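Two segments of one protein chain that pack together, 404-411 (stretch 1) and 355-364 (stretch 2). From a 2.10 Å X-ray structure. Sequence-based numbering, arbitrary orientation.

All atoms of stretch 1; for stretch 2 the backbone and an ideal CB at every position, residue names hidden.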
# COMPACT_ATOMS: atom_id res chain seq x y z
N SER A 404 15.68 1.45 6.69
CA SER A 404 14.65 0.57 6.14
C SER A 404 14.37 0.82 4.68
O SER A 404 13.27 0.54 4.21
CB SER A 404 13.34 0.73 6.94
OG SER A 404 12.80 2.04 6.83
N PHE A 405 15.36 1.33 3.95
CA PHE A 405 15.15 1.68 2.55
C PHE A 405 13.93 2.61 2.46
O PHE A 405 13.05 2.44 1.61
CB PHE A 405 14.95 0.40 1.71
CG PHE A 405 16.15 -0.51 1.71
CD1 PHE A 405 16.14 -1.71 2.41
CD2 PHE A 405 17.31 -0.15 1.03
CE1 PHE A 405 17.27 -2.53 2.43
CE2 PHE A 405 18.44 -0.96 1.04
CZ PHE A 405 18.42 -2.15 1.75
N GLY A 406 13.88 3.57 3.38
CA GLY A 406 12.78 4.52 3.41
C GLY A 406 11.42 3.83 3.40
O GLY A 406 10.56 4.19 2.59
N SER A 407 11.24 2.87 4.29
CA SER A 407 10.01 2.09 4.38
C SER A 407 9.36 2.11 5.77
O SER A 407 10.04 2.27 6.77
CB SER A 407 10.30 0.63 4.02
OG SER A 407 10.86 0.53 2.73
N SER A 408 8.04 1.94 5.81
CA SER A 408 7.36 1.90 7.08
C SER A 408 6.29 0.80 7.07
O SER A 408 6.26 -0.04 6.18
CB SER A 408 6.76 3.26 7.41
OG SER A 408 6.43 3.31 8.79
N CYS A 409 5.40 0.82 8.06
CA CYS A 409 4.40 -0.24 8.14
C CYS A 409 3.16 0.09 7.32
O CYS A 409 2.98 1.21 6.85
CB CYS A 409 3.99 -0.46 9.60
SG CYS A 409 2.94 0.88 10.24
N HIS A 410 2.29 -0.90 7.17
CA HIS A 410 1.07 -0.67 6.42
C HIS A 410 -0.16 -0.98 7.25
O HIS A 410 -1.23 -0.43 7.02
CB HIS A 410 1.07 -1.53 5.15
CG HIS A 410 0.44 -2.87 5.34
ND1 HIS A 410 -0.75 -3.22 4.75
CD2 HIS A 410 0.84 -3.95 6.06
CE1 HIS A 410 -1.06 -4.46 5.09
NE2 HIS A 410 -0.11 -4.93 5.88
N GLY A 411 -0.03 -1.88 8.23
CA GLY A 411 -1.18 -2.23 9.05
C GLY A 411 -1.09 -1.80 10.50
O GLY A 411 -0.00 -1.51 11.00
N UNK A 355 11.26 -4.45 -3.08
CA UNK A 355 10.05 -5.25 -2.97
C UNK A 355 9.43 -4.91 -1.62
O UNK A 355 10.10 -4.94 -0.57
CB UNK A 355 10.34 -6.75 -3.10
N UNK A 356 8.14 -4.59 -1.64
CA UNK A 356 7.42 -4.26 -0.43
C UNK A 356 6.10 -4.98 -0.49
O UNK A 356 5.28 -4.69 -1.36
CB UNK A 356 7.23 -2.75 -0.27
N UNK A 357 5.91 -5.94 0.40
CA UNK A 357 4.65 -6.68 0.46
C UNK A 357 4.10 -6.39 1.83
O UNK A 357 4.70 -6.80 2.83
CB UNK A 357 4.83 -8.18 0.21
N UNK A 358 2.98 -5.70 1.89
CA UNK A 358 2.39 -5.36 3.18
C UNK A 358 3.30 -4.41 3.96
O UNK A 358 3.53 -4.58 5.15
CB UNK A 358 2.12 -6.63 3.99
N UNK A 359 3.84 -3.43 3.25
CA UNK A 359 4.71 -2.43 3.86
C UNK A 359 4.61 -1.25 2.91
O UNK A 359 4.24 -1.41 1.74
CB UNK A 359 6.15 -2.92 4.05
N UNK A 360 4.92 -0.07 3.42
CA UNK A 360 4.80 1.15 2.64
C UNK A 360 6.09 1.86 2.38
O UNK A 360 7.06 1.69 3.12
CB UNK A 360 3.84 2.12 3.34
N UNK A 361 6.09 2.66 1.32
CA UNK A 361 7.23 3.50 1.01
C UNK A 361 6.97 4.60 2.02
O UNK A 361 5.82 4.95 2.27
CB UNK A 361 7.32 3.97 -0.44
N UNK A 362 8.02 5.15 2.60
CA UNK A 362 7.84 6.18 3.62
C UNK A 362 9.00 7.15 3.60
O UNK A 362 9.81 7.18 4.54
CB UNK A 362 7.70 5.55 5.01
N UNK A 363 9.09 7.92 2.52
CA UNK A 363 10.15 8.88 2.37
C UNK A 363 10.11 9.98 3.44
O UNK A 363 9.04 10.35 3.96
CB UNK A 363 10.08 9.50 0.97
N UNK A 364 11.30 10.49 3.76
CA UNK A 364 11.39 11.50 4.80
C UNK A 364 11.60 12.93 4.35
O UNK A 364 11.69 13.21 3.15
CB UNK A 364 12.53 11.13 5.74

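Position 355 lies beyond the reach of stretch 1: no atom of 404-411 comes within 5.5 Å of its ideal CB, so this contact sets no rule there. The deposited residue is His 355, whose ring is engaged elsewhere in the structure.

At 356 the strand points CA-to-CB toward stretch 1, yet the ideal CB still has nothing within 5.5 Å. A short side chain would fall short, while a long one could approach the carbonyl O of Phe 405 and the hydroxyl of Ser 407. Those oxygens favour a donor. Arginine can reach both; lysine or glutamine could serve the Ser 407 hydroxyl. The residue is Arg 356, extended through chi2 and chi3, both t. Its NE donates to Ser 407 OG at 2.8 Å and its NH1 to Phe 405 O at 2.9 Å, both acceptors lying at the guanidinium edge, near its plane. One planar group thus ties the loop residue Phe 405 to Ser 407, which belongs to the paired strand.

Position 357 points away, and stretch 1 leaves its identity free; it is Lys 357.

At 358 the backbone has phi 65° and psi 43°, which by itself favours glycine, with asparagine or aspartate as the usual alternatives. The ideal CB would sit 3.4 Å from His 410 NE2, against the imidazole ring; the backbone angles are the stronger argument for glycine. The residue is Gly 358, and its CA lies over a face of the His 410 ring, 3.7 Å from the centroid, in a CH-pi contact.

Position 359 points away overall, although its ideal CB is 3.6 Å from Ser 408 O. Something small is the safe choice, though a larger side chain leading outward is not excluded. Ala 359 leaves its CB 3.7 Å from Ser 408 O.

Position 360 forms an antiparallel hydrogen-bonded pair with Ser 408: the N of 360 donates to Ser 408 O at 3.1 Å, and Ser 408 N to the O of 360 at 2.9 Å. The two side chains share a face of the sheet, and the carbonyl O of Cys 409 lies 3.7 Å from the ideal CB, inviting a short donor. Serine or threonine would suit, and a beta-branched residue fits a strand. Thr 360 satisfies both demands: with chi1 p, OG1 donates to Cys 409 O at 2.8 Å, while CG2 packs 3.9 Å from His 410 CB.

Position 361 pairs with Ser 407 without hydrogen bonds and points away, so many side chains would do. Arg 361 directs its guanidinium to partners elsewhere in the structure.

At 362 the CB points toward stretch 1 and is tight, 3.5 Å from Ser 408 CB, which argues for a small residue. Ala 362 packs its CB 3.4 Å from Ser 408 CB, and its N donates to Gly 406 O at 2.7 Å.

Position 363 starts away from stretch 1, so only a larger side chain could return. Phe 363 does, bringing CD2 to 3.9 Å from Gly 406 O, alongside a residue with no side chain.

Position 364 has nothing of stretch 1 within 5.5 Å of its ideal CB, so this contact leaves the choice open; it is Gly 364.

Stretch 2, residues 355-364: HRKGATRAFG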
# COMPACT_ATOMS: atom_id res chain seq x y z
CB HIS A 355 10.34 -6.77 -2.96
CG HIS A 355 10.85 -7.32 -4.26
ND1 HIS A 355 12.13 -7.12 -4.71
CD2 HIS A 355 10.24 -8.13 -5.17
CE1 HIS A 355 12.30 -7.79 -5.85
NE2 HIS A 355 11.17 -8.40 -6.15
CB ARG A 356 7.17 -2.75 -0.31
CG ARG A 356 8.43 -1.87 -0.15
CD ARG A 356 8.06 -0.44 0.33
NE ARG A 356 9.23 0.42 0.50
CZ ARG A 356 9.77 1.16 -0.47
NH1 ARG A 356 10.84 1.91 -0.22
NH2 ARG A 356 9.26 1.16 -1.70
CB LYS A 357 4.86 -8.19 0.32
CG LYS A 357 3.53 -8.93 0.11
CD LYS A 357 3.52 -10.37 0.60
CE LYS A 357 4.68 -11.18 0.10
NZ LYS A 357 4.51 -12.64 0.35
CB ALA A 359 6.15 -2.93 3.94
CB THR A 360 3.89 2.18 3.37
OG1 THR A 360 4.39 2.38 4.70
CG2 THR A 360 2.45 1.70 3.42
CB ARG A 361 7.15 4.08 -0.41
CG ARG A 361 8.43 4.77 -0.83
CD ARG A 361 8.27 5.57 -2.12
NE ARG A 361 7.45 6.76 -1.93
CZ ARG A 361 7.25 7.69 -2.86
NH1 ARG A 361 6.50 8.75 -2.61
NH2 ARG A 361 7.81 7.55 -4.05
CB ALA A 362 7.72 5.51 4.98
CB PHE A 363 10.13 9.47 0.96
CG PHE A 363 10.64 8.51 -0.10
CD1 PHE A 363 10.51 8.82 -1.45
CD2 PHE A 363 11.23 7.30 0.26
CE1 PHE A 363 10.97 7.93 -2.43
CE2 PHE A 363 11.69 6.40 -0.70
CZ PHE A 363 11.56 6.71 -2.05
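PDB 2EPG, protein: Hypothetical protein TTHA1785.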